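Local coordinates for D-alanyl-D-alanine carboxypeptidase (Penicillin binding protein) family protein (Francisella tularensis subsp. tularensis, PDB 6OSU) that probably removes the C-terminal D-alanine from peptidoglycan precursor peptides, as a serine D-Ala-D-Ala carboxypeptidase of the peptidase S11 family, at residues A[25-30]-A[369-375]; A[103-109]-A[204-209]; A[216-222]-A[247-252]; A[349-354]-A[420-424]. The contacts are given in a common frame with arbitrary orientation. Where two conformers were deposited one is given. Numbering follows the deposited sequence.

Contact 1: A[25-30]-A[369-375]; sequences DIIIRP and PKTYVPY
Residues 25-30 run extended, without regular strand bonds, across the compact turn 369-375. In that turn 370-372 have helical angles, and 373-375 form a 3-10 segment. Tyr372 N bonds to Pro369 O (3.0 Å) and Tyr375 N to Tyr372 O (2.9 Å). The CA atoms of Ile28 and Thr371 are 6.2 Å apart. Asp25 points toward the turn, at the edge of the Tyr375 ring. Ile27 (m, t) lies over the face of the Tyr375 ring, with CG1 4.2 Å from the ring centroid in a CH-pi contact. Ile27 CG2 is 3.7 Å from Tyr372 CD2. The carbonyl O of Ile28 accepts a hydrogen bond from Thr371 OG1 (2.7 Å, chi1 p). In the conformer given, Arg29 NH1 donates to Tyr372 OH (2.7 Å). Pro30 CG meets Pro369 CG at 3.6 Å. The contact joins the N-terminal segment to the PBP5-type C-terminal domain. Leu403 of strand 395-403 packs against Ile27, Tyr372 and Tyr375, while Pro30 touches Tyr328 of strand 328-334.

Contact 2: A[103-109]-A[204-209]; sequences MYVKAGA and WNATKQ
This contact belongs to the penicillin-binding, serine beta-lactamase-like domain. It joins the loop before strand 110-112 to the end of strand 201-205 and the turn leading into strand 210-212, its antiparallel neighbour. Tyr104 has left-handed backbone angles (72/55), and so has Gln209 (56/59). Lys106 to Ala109 form a type II turn, with Gly108 at positive phi. CA atoms pair as Met103-Trp204 (7.7 Å), Tyr104-Ala206 (6.6 Å) and Val105-Gln209 (6.6 Å). The apolar part centres on Trp204 (chi1 t). Met103 (p, t, m) lays CE over the six-membered ring of Trp204, 3.7 Å from the centroid, with SD in a Met-aromatic contact. Val105 CG1 is 3.8 Å from Trp204 CZ2. The polar part is a set of side-chain to backbone hydrogen bonds. The Gln209 amide (m, m) serves the other backbone much as a peptide group would: NE2 donates to Tyr104 O (3.1 Å), and OE1 accepts from Lys106 N (2.8 Å). Trp204 NE1 also donates to Tyr104 O, at 3.1 Å. Within its own turn Gln209 NE2 reaches Ala206 O (3.0 Å), and Asn205 OD1 forms an Asx motif with Lys208 N (3.2 Å). Lys106 NZ donates to the same Ala206 O at 2.9 Å.

Contact 3: A[216-222]-A[247-252]; sequences DRKQCLP and KCNKLF
A disulfide-linked helix pair in the carboxypeptidase domain defines this contact. Helices 216-220 and 247-251 run at 127° to one another, and their axes approach to 10.4 Å. Both cysteines point toward the other helix, with chi1 m. Their CA atoms are 5.8 Å apart, and Cys220 SG bonds to Cys248 SG at 2.0 Å with chi3 -88°, a left-handed bridge. Beside it the Phe252 ring (chi1 m) is the main bump. It fills a hollow lined by Asp216, Arg217, Cys220 and Pro222. Arg217 CA is 3.9 Å from Phe252 CZ, and Cys220 CB 4.5 Å from CD2. Leu221 takes positive phi as the helix ends, and the chain turns so that Pro222 closes the hollow. Phe224 of strand 223-224 also touches Phe252. Next to this hollow, Leu251 CD1 packs on Asp216 CG (3.8 Å). Lys247 NZ donates to Gln219 OE1 (3.0 Å) and forms a long salt bridge with Asp216 OD2 (3.6 Å). Pro222 CG sits over the Phe252 ring face, 3.3 Å from its centroid, a CH-pi contact.

Contact 4: A[349-354]-A[420-424]; sequences NAKAGQ and NVSQK
Neither segment forms a regular strand. They meet at a single beta bridge, Ala350 with Gln423, whose CA atoms are 4.6 Å apart. Two backbone hydrogen bonds flank this pair: Lys351 N to Ser422 O (2.9 Å) and Lys424 N to Asn349 O (3.1 Å). This is the bonding pattern round a non-hydrogen-bonded antiparallel pair, although here the backbones cross rather than run alongside. Asn349 has left-handed angles (64/14). Asn349 O also receives a CA-H...O contact from Gln423 CA at 2.9 Å. Among side chains, Gln354 points toward the C-terminal segment, and its OE1 takes a very short hydrogen bond from Ser422 N (2.5 Å). Lys424 NZ bonds weakly to Ala350 O (3.4 Å). Val421 CB lies 3.7 Å from Gln354 OE1. Val421 also touches Ala344 and Ile390, within the all-beta C-terminal domain. Asn420 OD1 accepts a hydrogen bond from Thr392 N. The join is thus mainly polar and held by backbone groups, so it depends little on apolar side-chain packing between the segments.

In the fold
Contacts 2 and 3 lie at the carboxypeptidase end of the molecule, with centres about 19 Å apart. They touch by packing, with Lys208 NZ 4.1 Å from Lys250 O. Contact 2 is the one near the predicted active site: the Met103 side chain is about 9 Å from those of Ser124 and Lys67. Contact 4 lies in the C-terminal domain, its centre about 80 Å from that of contact 2 and about 82 Å from that of contact 3. Contact 1 brings residues 25-30 to that same domain, about 40 Å from contact 4 between centres. Its segments alternate with those of contact 4 along the chain. Contacts 2 and 3 both fall between its two segments in sequence.

Contact 1: A[25-30]-A[369-375]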
loop_
_atom_site.group_PDB
_atom_site.type_symbol
_atom_site.label_atom_id
_atom_site.label_comp_id
_atom_site.label_asym_id
_atom_site.label_seq_id
_atom_site.Cartn_x
_atom_site.Cartn_y
_atom_site.Cartn_z
ATOM N N ASP A 25 -5.131 -35.663 1.033
ATOM C CA ASP A 25 -5.612 -34.383 0.538
ATOM C C ASP A 25 -4.679 -33.858 -0.548
ATOM O O ASP A 25 -3.453 -33.951 -0.440
ATOM C CB ASP A 25 -5.722 -33.375 1.682
ATOM C CG ASP A 25 -5.710 -34.035 3.054
ATOM O OD1 ASP A 25 -5.166 -33.431 4.004
ATOM O OD2 ASP A 25 -6.229 -35.164 3.181
ATOM N N ILE A 26 -5.268 -33.312 -1.605
ATOM C CA ILE A 26 -4.511 -32.785 -2.734
ATOM C C ILE A 26 -4.239 -31.308 -2.477
ATOM O O ILE A 26 -5.172 -30.530 -2.250
ATOM C CB ILE A 26 -5.264 -32.991 -4.059
ATOM C CG1 ILE A 26 -6.733 -33.353 -3.809
ATOM C CG2 ILE A 26 -4.609 -34.089 -4.875
ATOM C CD1 ILE A 26 -7.637 -32.174 -3.492
ATOM N N ILE A 27 -2.963 -30.925 -2.494
ATOM C CA ILE A 27 -2.588 -29.536 -2.260
ATOM C C ILE A 27 -3.021 -28.696 -3.451
ATOM O O ILE A 27 -2.708 -29.016 -4.603
ATOM C CB ILE A 27 -1.075 -29.417 -2.018
ATOM C CG1 ILE A 27 -0.671 -30.244 -0.797
ATOM C CG2 ILE A 27 -0.672 -27.961 -1.820
ATOM C CD1 ILE A 27 0.826 -30.337 -0.577
ATOM N N ILE A 28 -3.745 -27.616 -3.180
ATOM C CA ILE A 28 -4.262 -26.730 -4.216
ATOM C C ILE A 28 -3.311 -25.553 -4.346
ATOM O O ILE A 28 -3.145 -24.775 -3.398
ATOM C CB ILE A 28 -5.677 -26.238 -3.877
ATOM C CG1 ILE A 28 -6.528 -27.391 -3.337
ATOM C CG2 ILE A 28 -6.321 -25.570 -5.085
ATOM C CD1 ILE A 28 -7.469 -28.013 -4.351
ATOM N N ARG A 29 -2.661 -25.428 -5.513
ATOM C CA ARG A 29 -1.868 -24.226 -5.729
ATOM C C ARG A 29 -2.783 -23.082 -6.158
ATOM O O ARG A 29 -3.772 -23.309 -6.860
ATOM C CB ARG A 29 -0.793 -24.451 -6.797
ATOM C CG ARG A 29 -0.001 -25.738 -6.645
ATOM C CD ARG A 29 1.505 -25.528 -6.823
ATOM N NE ARG A 29 1.850 -24.617 -7.916
ATOM C CZ ARG A 29 2.621 -23.541 -7.779
ATOM N NH1 ARG A 29 3.137 -23.238 -6.595
ATOM N NH2 ARG A 29 2.887 -22.770 -8.825
ATOM N N PRO A 30 -2.498 -21.855 -5.731
ATOM C CA PRO A 30 -3.286 -20.714 -6.212
ATOM C C PRO A 30 -3.106 -20.536 -7.714
ATOM O O PRO A 30 -1.988 -20.582 -8.231
ATOM C CB PRO A 30 -2.715 -19.531 -5.423
ATOM C CG PRO A 30 -2.063 -20.143 -4.223
ATOM C CD PRO A 30 -1.531 -21.469 -4.688
ATOM N N PRO A 369 0.377 -19.539 0.563
ATOM C CA PRO A 369 -1.016 -19.980 0.407
ATOM C C PRO A 369 -1.523 -20.676 1.662
ATOM O O PRO A 369 -0.797 -21.435 2.308
ATOM C CB PRO A 369 -0.950 -20.947 -0.779
ATOM C CG PRO A 369 0.268 -20.526 -1.544
ATOM C CD PRO A 369 1.243 -20.050 -0.516
ATOM N N LYS A 370 -2.788 -20.401 2.006
ATOM C CA LYS A 370 -3.410 -21.061 3.151
ATOM C C LYS A 370 -3.330 -22.575 3.023
ATOM O O LYS A 370 -3.132 -23.282 4.017
ATOM C CB LYS A 370 -4.871 -20.637 3.286
ATOM C CG LYS A 370 -5.110 -19.285 3.924
ATOM C CD LYS A 370 -6.570 -19.165 4.344
ATOM C CE LYS A 370 -7.249 -17.957 3.717
ATOM N NZ LYS A 370 -6.736 -16.664 4.256
ATOM N N THR A 371 -3.479 -23.089 1.801
ATOM C CA THR A 371 -3.489 -24.526 1.577
ATOM C C THR A 371 -2.120 -25.166 1.768
ATOM O O THR A 371 -2.043 -26.390 1.920
ATOM C CB THR A 371 -4.009 -24.825 0.170
ATOM O OG1 THR A 371 -3.269 -24.052 -0.784
ATOM C CG2 THR A 371 -5.482 -24.468 0.063
ATOM N N TYR A 372 -1.041 -24.377 1.762
ATOM C CA TYR A 372 0.290 -24.940 1.972
ATOM C C TYR A 372 0.598 -25.165 3.445
ATOM O O TYR A 372 1.391 -26.055 3.775
ATOM C CB TYR A 372 1.374 -24.024 1.394
ATOM C CG TYR A 372 1.517 -24.000 -0.114
ATOM C CD1 TYR A 372 2.597 -23.355 -0.705
ATOM C CD2 TYR A 372 0.576 -24.596 -0.947
ATOM C CE1 TYR A 372 2.747 -23.310 -2.070
ATOM C CE2 TYR A 372 0.720 -24.555 -2.324
ATOM C CZ TYR A 372 1.810 -23.908 -2.876
ATOM O OH TYR A 372 1.974 -23.853 -4.238
ATOM N N VAL A 373 -0.019 -24.380 4.335
ATOM C CA VAL A 373 0.502 -24.247 5.700
ATOM C C VAL A 373 0.630 -25.582 6.427
ATOM O O VAL A 373 1.716 -25.862 6.964
ATOM C CB VAL A 373 -0.336 -23.224 6.486
ATOM C CG1 VAL A 373 0.039 -23.261 7.956
ATOM C CG2 VAL A 373 -0.125 -21.833 5.915
ATOM N N PRO A 374 -0.392 -26.441 6.489
ATOM C CA PRO A 374 -0.234 -27.697 7.237
ATOM C C PRO A 374 0.756 -28.674 6.620
ATOM O O PRO A 374 1.016 -29.720 7.224
ATOM C CB PRO A 374 -1.654 -28.283 7.243
ATOM C CG PRO A 374 -2.299 -27.712 6.046
ATOM C CD PRO A 374 -1.751 -26.323 5.922
ATOM N N TYR A 375 1.326 -28.374 5.455
ATOM C CA TYR A 375 2.226 -29.294 4.769
ATOM C C TYR A 375 3.664 -28.804 4.707
ATOM O O TYR A 375 4.498 -29.462 4.077
ATOM C CB TYR A 375 1.713 -29.567 3.352
ATOM C CG TYR A 375 0.436 -30.361 3.336
ATOM C CD1 TYR A 375 0.453 -31.731 3.110
ATOM C CD2 TYR A 375 -0.787 -29.750 3.572
ATOM C CE1 TYR A 375 -0.714 -32.466 3.107
ATOM C CE2 TYR A 375 -1.957 -30.474 3.573
ATOM C CZ TYR A 375 -1.915 -31.832 3.339
ATOM O OH TYR A 375 -3.082 -32.558 3.337
#

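Contact 2: A[103-109]-A[204-209]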
loop_
_atom_site.group_PDB
_atom_site.type_symbol
_atom_site.label_atom_id
_atom_site.label_comp_id
_atom_site.label_asym_id
_atom_site.label_seq_id
_atom_site.Cartn_x
_atom_site.Cartn_y
_atom_site.Cartn_z
ATOM N N MET A 103 -9.922 21.380 -5.977
ATOM C CA MET A 103 -10.675 21.540 -4.743
ATOM C C MET A 103 -11.200 22.961 -4.586
ATOM O O MET A 103 -11.951 23.233 -3.639
ATOM C CB MET A 103 -9.825 21.156 -3.526
ATOM C CG MET A 103 -8.876 22.232 -3.035
ATOM S SD MET A 103 -8.115 21.771 -1.459
ATOM C CE MET A 103 -9.560 21.633 -0.411
ATOM N N TYR A 104 -10.816 23.859 -5.501
ATOM C CA TYR A 104 -11.343 25.220 -5.608
ATOM C C TYR A 104 -10.840 26.108 -4.470
ATOM O O TYR A 104 -11.621 26.727 -3.745
ATOM C CB TYR A 104 -12.873 25.212 -5.691
ATOM C CG TYR A 104 -13.357 24.453 -6.906
ATOM C CD1 TYR A 104 -13.478 25.084 -8.139
ATOM C CD2 TYR A 104 -13.659 23.098 -6.831
ATOM C CE1 TYR A 104 -13.901 24.393 -9.259
ATOM C CE2 TYR A 104 -14.080 22.396 -7.946
ATOM C CZ TYR A 104 -14.201 23.049 -9.158
ATOM O OH TYR A 104 -14.622 22.356 -10.271
ATOM N N VAL A 105 -9.518 26.172 -4.330
ATOM C CA VAL A 105 -8.869 27.153 -3.468
ATOM C C VAL A 105 -8.659 28.436 -4.263
ATOM O O VAL A 105 -8.340 28.398 -5.459
ATOM C CB VAL A 105 -7.537 26.612 -2.911
ATOM C CG1 VAL A 105 -7.796 25.531 -1.871
ATOM C CG2 VAL A 105 -6.668 26.073 -4.035
ATOM N N LYS A 106 -8.855 29.574 -3.607
ATOM C CA LYS A 106 -8.761 30.872 -4.257
ATOM C C LYS A 106 -7.367 31.464 -4.086
ATOM O O LYS A 106 -6.687 31.227 -3.086
ATOM C CB LYS A 106 -9.796 31.842 -3.688
ATOM C CG LYS A 106 -11.241 31.453 -3.931
ATOM C CD LYS A 106 -12.176 32.411 -3.201
ATOM C CE LYS A 106 -13.598 32.344 -3.737
ATOM N NZ LYS A 106 -14.197 30.993 -3.587
ATOM N N ALA A 107 -6.954 32.253 -5.075
ATOM C CA ALA A 107 -5.675 32.942 -4.994
ATOM C C ALA A 107 -5.705 33.997 -3.897
ATOM O O ALA A 107 -6.687 34.729 -3.741
ATOM C CB ALA A 107 -5.337 33.589 -6.335
ATOM N N GLY A 108 -4.617 34.077 -3.133
ATOM C CA GLY A 108 -4.512 35.020 -2.040
ATOM C C GLY A 108 -5.071 34.534 -0.721
ATOM O O GLY A 108 -4.871 35.203 0.302
ATOM N N ALA A 109 -5.759 33.399 -0.708
ATOM C CA ALA A 109 -6.285 32.832 0.522
ATOM C C ALA A 109 -5.235 31.969 1.215
ATOM O O ALA A 109 -4.271 31.502 0.605
ATOM C CB ALA A 109 -7.535 32.000 0.235
ATOM N N TRP A 204 -16.687 21.258 1.061
ATOM C CA TRP A 204 -15.751 22.373 0.984
ATOM C C TRP A 204 -16.512 23.688 0.886
ATOM O O TRP A 204 -17.276 23.899 -0.061
ATOM C CB TRP A 204 -14.815 22.190 -0.213
ATOM C CG TRP A 204 -13.919 23.347 -0.517
ATOM C CD1 TRP A 204 -14.011 24.192 -1.584
ATOM C CD2 TRP A 204 -12.774 23.776 0.235
ATOM N NE1 TRP A 204 -13.001 25.125 -1.540
ATOM C CE2 TRP A 204 -12.229 24.891 -0.433
ATOM C CE3 TRP A 204 -12.161 23.328 1.411
ATOM C CZ2 TRP A 204 -11.104 25.566 0.035
ATOM C CZ3 TRP A 204 -11.042 24.000 1.874
ATOM C CH2 TRP A 204 -10.525 25.107 1.186
ATOM N N ASN A 205 -16.303 24.568 1.866
ATOM C CA ASN A 205 -16.870 25.916 1.848
ATOM C C ASN A 205 -15.912 26.805 1.066
ATOM O O ASN A 205 -14.891 27.252 1.595
ATOM C CB ASN A 205 -17.082 26.439 3.265
ATOM C CG ASN A 205 -17.878 27.738 3.303
ATOM O OD1 ASN A 205 -17.902 28.498 2.334
ATOM N ND2 ASN A 205 -18.536 27.996 4.431
ATOM N N ALA A 206 -16.240 27.067 -0.201
ATOM C CA ALA A 206 -15.360 27.884 -1.028
ATOM C C ALA A 206 -15.369 29.346 -0.597
ATOM O O ALA A 206 -14.400 30.069 -0.853
ATOM C CB ALA A 206 -15.756 27.759 -2.498
ATOM N N THR A 207 -16.443 29.800 0.052
ATOM C CA THR A 207 -16.501 31.189 0.498
ATOM C C THR A 207 -15.504 31.445 1.621
ATOM O O THR A 207 -14.662 32.346 1.525
ATOM C CB THR A 207 -17.922 31.543 0.947
ATOM O OG1 THR A 207 -18.800 31.549 -0.188
ATOM C CG2 THR A 207 -17.947 32.912 1.612
ATOM N N LYS A 208 -15.581 30.660 2.694
ATOM C CA LYS A 208 -14.650 30.784 3.808
ATOM C C LYS A 208 -13.309 30.116 3.545
ATOM O O LYS A 208 -12.365 30.347 4.309
ATOM C CB LYS A 208 -15.268 30.187 5.076
ATOM C CG LYS A 208 -16.172 31.132 5.849
ATOM C CD LYS A 208 -17.311 30.366 6.504
ATOM C CE LYS A 208 -17.871 31.102 7.711
ATOM N NZ LYS A 208 -17.239 30.632 8.977
ATOM N N GLN A 209 -13.203 29.307 2.492
ATOM C CA GLN A 209 -12.012 28.508 2.207
ATOM C C GLN A 209 -11.676 27.610 3.399
ATOM O O GLN A 209 -10.604 27.687 4.004
ATOM C CB GLN A 209 -10.832 29.402 1.818
ATOM C CG GLN A 209 -10.994 30.099 0.476
ATOM C CD GLN A 209 -10.725 29.175 -0.694
ATOM O OE1 GLN A 209 -9.574 28.888 -1.012
ATOM N NE2 GLN A 209 -11.786 28.701 -1.338
#

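Contact 3: A[216-222]-A[247-252]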
loop_
_atom_site.group_PDB
_atom_site.type_symbol
_atom_site.label_atom_id
_atom_site.label_comp_id
_atom_site.label_asym_id
_atom_site.label_seq_id
_atom_site.Cartn_x
_atom_site.Cartn_y
_atom_site.Cartn_z
ATOM N N ASP A 216 -20.887 16.324 10.223
ATOM C CA ASP A 216 -21.624 17.555 10.493
ATOM C C ASP A 216 -22.647 17.845 9.405
ATOM O O ASP A 216 -23.677 18.472 9.678
ATOM C CB ASP A 216 -20.672 18.742 10.639
ATOM C CG ASP A 216 -20.032 18.813 12.012
ATOM O OD1 ASP A 216 -18.790 18.923 12.086
ATOM O OD2 ASP A 216 -20.772 18.747 13.018
ATOM N N ARG A 217 -22.389 17.402 8.173
ATOM C CA ARG A 217 -23.366 17.606 7.109
ATOM C C ARG A 217 -24.580 16.706 7.301
ATOM O O ARG A 217 -25.719 17.150 7.129
ATOM C CB ARG A 217 -22.735 17.352 5.743
ATOM C CG ARG A 217 -23.642 17.747 4.593
ATOM C CD ARG A 217 -23.366 16.947 3.334
ATOM N NE ARG A 217 -24.267 17.342 2.253
ATOM C CZ ARG A 217 -24.302 16.767 1.056
ATOM N NH1 ARG A 217 -25.157 17.197 0.137
ATOM N NH2 ARG A 217 -23.486 15.760 0.776
ATOM N N LYS A 218 -24.357 15.439 7.656
ATOM C CA LYS A 218 -25.467 14.515 7.850
ATOM C C LYS A 218 -26.323 14.879 9.057
ATOM O O LYS A 218 -27.488 14.472 9.115
ATOM C CB LYS A 218 -24.945 13.083 7.983
ATOM C CG LYS A 218 -24.341 12.522 6.698
ATOM C CD LYS A 218 -23.645 11.190 6.946
ATOM C CE LYS A 218 -22.840 10.726 5.733
ATOM N NZ LYS A 218 -23.660 9.977 4.739
ATOM N N GLN A 219 -25.778 15.632 10.016
ATOM C CA GLN A 219 -26.593 16.124 11.124
ATOM C C GLN A 219 -27.549 17.215 10.657
ATOM O O GLN A 219 -28.745 17.185 10.970
ATOM C CB GLN A 219 -25.704 16.659 12.244
ATOM C CG GLN A 219 -24.832 15.627 12.924
ATOM C CD GLN A 219 -24.023 16.229 14.055
ATOM O OE1 GLN A 219 -24.403 17.249 14.627
ATOM N NE2 GLN A 219 -22.896 15.605 14.378
ATOM N N CYS A 220 -27.034 18.197 9.914
ATOM C CA CYS A 220 -27.858 19.322 9.493
ATOM C C CYS A 220 -28.604 19.022 8.200
ATOM O O CYS A 220 -29.762 19.429 8.042
ATOM C CB CYS A 220 -26.989 20.568 9.316
ATOM S SG CYS A 220 -26.040 21.026 10.779
ATOM N N LEU A 221 -27.959 18.309 7.276
ATOM C CA LEU A 221 -28.466 18.066 5.929
ATOM C C LEU A 221 -28.817 19.393 5.266
ATOM O O LEU A 221 -29.998 19.678 5.040
ATOM C CB LEU A 221 -29.679 17.132 5.964
ATOM C CG LEU A 221 -29.404 15.670 6.320
ATOM C CD1 LEU A 221 -30.677 14.974 6.768
ATOM C CD2 LEU A 221 -28.785 14.941 5.137
ATOM N N PRO A 222 -27.831 20.229 4.947
ATOM C CA PRO A 222 -28.137 21.543 4.372
ATOM C C PRO A 222 -28.716 21.415 2.974
ATOM O O PRO A 222 -28.586 20.389 2.302
ATOM C CB PRO A 222 -26.775 22.249 4.341
ATOM C CG PRO A 222 -25.884 21.434 5.225
ATOM C CD PRO A 222 -26.384 20.033 5.109
ATOM N N LYS A 247 -25.227 25.790 15.351
ATOM C CA LYS A 247 -24.006 25.224 14.787
ATOM C C LYS A 247 -24.205 24.852 13.323
ATOM O O LYS A 247 -23.252 24.895 12.537
ATOM C CB LYS A 247 -23.543 24.019 15.610
ATOM C CG LYS A 247 -23.895 22.656 15.042
ATOM C CD LYS A 247 -22.969 21.596 15.614
ATOM C CE LYS A 247 -23.525 20.199 15.423
ATOM N NZ LYS A 247 -22.677 19.177 16.100
ATOM N N CYS A 248 -25.435 24.506 12.933
ATOM C CA CYS A 248 -25.748 24.390 11.514
ATOM C C CYS A 248 -25.655 25.741 10.820
ATOM O O CYS A 248 -25.277 25.810 9.646
ATOM C CB CYS A 248 -27.142 23.796 11.319
ATOM S SG CYS A 248 -27.345 22.097 11.913
ATOM N N ASN A 249 -25.982 26.823 11.530
ATOM C CA ASN A 249 -25.948 28.146 10.918
ATOM C C ASN A 249 -24.526 28.668 10.774
ATOM O O ASN A 249 -24.242 29.433 9.844
ATOM C CB ASN A 249 -26.793 29.122 11.736
ATOM C CG ASN A 249 -28.280 28.948 11.499
ATOM O OD1 ASN A 249 -29.029 28.592 12.409
ATOM N ND2 ASN A 249 -28.718 29.206 10.271
ATOM N N LYS A 250 -23.623 28.274 11.676
ATOM C CA LYS A 250 -22.234 28.717 11.591
ATOM C C LYS A 250 -21.439 27.903 10.577
ATOM O O LYS A 250 -20.626 28.461 9.832
ATOM C CB LYS A 250 -21.569 28.633 12.967
ATOM C CG LYS A 250 -20.129 29.125 12.988
ATOM C CD LYS A 250 -19.414 28.711 14.268
ATOM C CE LYS A 250 -20.004 29.390 15.492
ATOM N NZ LYS A 250 -19.547 30.801 15.624
ATOM N N LEU A 251 -21.655 26.586 10.537
ATOM C CA LEU A 251 -20.926 25.734 9.604
ATOM C C LEU A 251 -21.457 25.859 8.183
ATOM O O LEU A 251 -20.685 25.737 7.224
ATOM C CB LEU A 251 -20.997 24.276 10.059
ATOM C CG LEU A 251 -20.378 23.960 11.420
ATOM C CD1 LEU A 251 -20.674 22.522 11.824
ATOM C CD2 LEU A 251 -18.879 24.218 11.399
ATOM N N PHE A 252 -22.757 26.095 8.028
ATOM C CA PHE A 252 -23.385 26.281 6.722
ATOM C C PHE A 252 -24.157 27.590 6.754
ATOM O O PHE A 252 -25.381 27.595 6.944
ATOM C CB PHE A 252 -24.308 25.113 6.373
ATOM C CG PHE A 252 -23.622 23.780 6.349
ATOM C CD1 PHE A 252 -22.948 23.351 5.217
ATOM C CD2 PHE A 252 -23.661 22.948 7.457
ATOM C CE1 PHE A 252 -22.320 22.116 5.191
ATOM C CE2 PHE A 252 -23.037 21.715 7.436
ATOM C CZ PHE A 252 -22.366 21.299 6.300
#

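Contact 4: A[349-354]-A[420-424]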
loop_
_atom_site.group_PDB
_atom_site.type_symbol
_atom_site.label_atom_id
_atom_site.label_comp_id
_atom_site.label_asym_id
_atom_site.label_seq_id
_atom_site.Cartn_x
_atom_site.Cartn_y
_atom_site.Cartn_z
ATOM N N ASN A 349 34.984 -36.783 7.371
ATOM C CA ASN A 349 36.158 -36.445 8.174
ATOM C C ASN A 349 35.820 -36.032 9.598
ATOM O O ASN A 349 36.686 -35.505 10.290
ATOM C CB ASN A 349 36.993 -35.330 7.531
ATOM C CG ASN A 349 37.963 -35.849 6.485
ATOM O OD1 ASN A 349 38.718 -36.791 6.730
ATOM N ND2 ASN A 349 37.959 -35.221 5.316
ATOM N N ALA A 350 34.605 -36.274 10.069
ATOM C CA ALA A 350 34.177 -35.780 11.370
ATOM C C ALA A 350 34.387 -36.811 12.477
ATOM O O ALA A 350 34.292 -38.023 12.258
ATOM C CB ALA A 350 32.706 -35.370 11.331
ATOM N N LYS A 351 34.654 -36.307 13.682
ATOM C CA LYS A 351 34.735 -37.165 14.857
ATOM C C LYS A 351 33.349 -37.700 15.191
ATOM O O LYS A 351 32.345 -37.011 15.000
ATOM C CB LYS A 351 35.307 -36.383 16.040
ATOM C CG LYS A 351 36.254 -37.168 16.932
ATOM C CD LYS A 351 37.517 -36.367 17.220
ATOM C CE LYS A 351 37.885 -36.412 18.691
ATOM N NZ LYS A 351 39.344 -36.639 18.885
ATOM N N ALA A 352 33.294 -38.931 15.703
ATOM C CA ALA A 352 32.011 -39.618 15.829
ATOM C C ALA A 352 31.198 -39.150 17.036
ATOM O O ALA A 352 29.983 -39.385 17.082
ATOM C CB ALA A 352 32.233 -41.129 15.911
ATOM N N GLY A 353 31.832 -38.516 18.026
ATOM C CA GLY A 353 31.117 -38.191 19.250
ATOM C C GLY A 353 30.251 -36.951 19.157
ATOM O O GLY A 353 29.238 -36.850 19.852
ATOM N N GLN A 354 30.585 -36.030 18.261
ATOM C CA GLN A 354 30.030 -34.692 18.352
ATOM C C GLN A 354 28.718 -34.550 17.572
ATOM O O GLN A 354 28.341 -35.389 16.743
ATOM C CB GLN A 354 31.059 -33.674 17.866
ATOM C CG GLN A 354 31.997 -34.204 16.796
ATOM C CD GLN A 354 33.223 -33.336 16.619
ATOM O OE1 GLN A 354 34.010 -33.537 15.693
ATOM N NE2 GLN A 354 33.395 -32.364 17.507
ATOM N N ASN A 420 31.289 -26.687 17.135
ATOM C CA ASN A 420 32.536 -27.032 16.470
ATOM C C ASN A 420 32.561 -28.535 16.240
ATOM O O ASN A 420 32.067 -29.304 17.069
ATOM C CB ASN A 420 33.753 -26.612 17.308
ATOM C CG ASN A 420 34.070 -25.138 17.183
ATOM O OD1 ASN A 420 34.192 -24.614 16.082
ATOM N ND2 ASN A 420 34.210 -24.460 18.317
ATOM N N VAL A 421 33.125 -28.955 15.111
ATOM C CA VAL A 421 33.360 -30.365 14.830
ATOM C C VAL A 421 34.836 -30.554 14.522
ATOM O O VAL A 421 35.427 -29.776 13.765
ATOM C CB VAL A 421 32.487 -30.885 13.672
ATOM C CG1 VAL A 421 31.070 -31.117 14.159
ATOM C CG2 VAL A 421 32.516 -29.903 12.516
ATOM N N SER A 422 35.427 -31.586 15.119
ATOM C CA SER A 422 36.851 -31.868 15.013
ATOM C C SER A 422 37.064 -33.004 14.025
ATOM O O SER A 422 36.374 -34.026 14.091
ATOM C CB SER A 422 37.429 -32.235 16.378
ATOM O OG SER A 422 36.898 -31.390 17.382
ATOM N N GLN A 423 38.004 -32.821 13.103
ATOM C CA GLN A 423 38.281 -33.866 12.132
ATOM C C GLN A 423 39.082 -34.986 12.784
ATOM O O GLN A 423 39.774 -34.781 13.784
ATOM C CB GLN A 423 39.030 -33.309 10.920
ATOM C CG GLN A 423 40.537 -33.205 11.094
ATOM C CD GLN A 423 40.978 -31.868 11.658
ATOM O OE1 GLN A 423 41.736 -31.138 11.022
ATOM N NE2 GLN A 423 40.515 -31.543 12.857
ATOM N N LYS A 424 38.966 -36.183 12.218
ATOM C CA LYS A 424 39.665 -37.351 12.743
ATOM C C LYS A 424 41.065 -37.455 12.149
ATOM O O LYS A 424 41.860 -36.520 12.246
ATOM C CB LYS A 424 38.868 -38.627 12.458
ATOM C CG LYS A 424 38.886 -39.077 11.006
ATOM C CD LYS A 424 37.532 -39.633 10.583
ATOM C CE LYS A 424 36.852 -40.389 11.719
ATOM N NZ LYS A 424 35.592 -41.050 11.281
#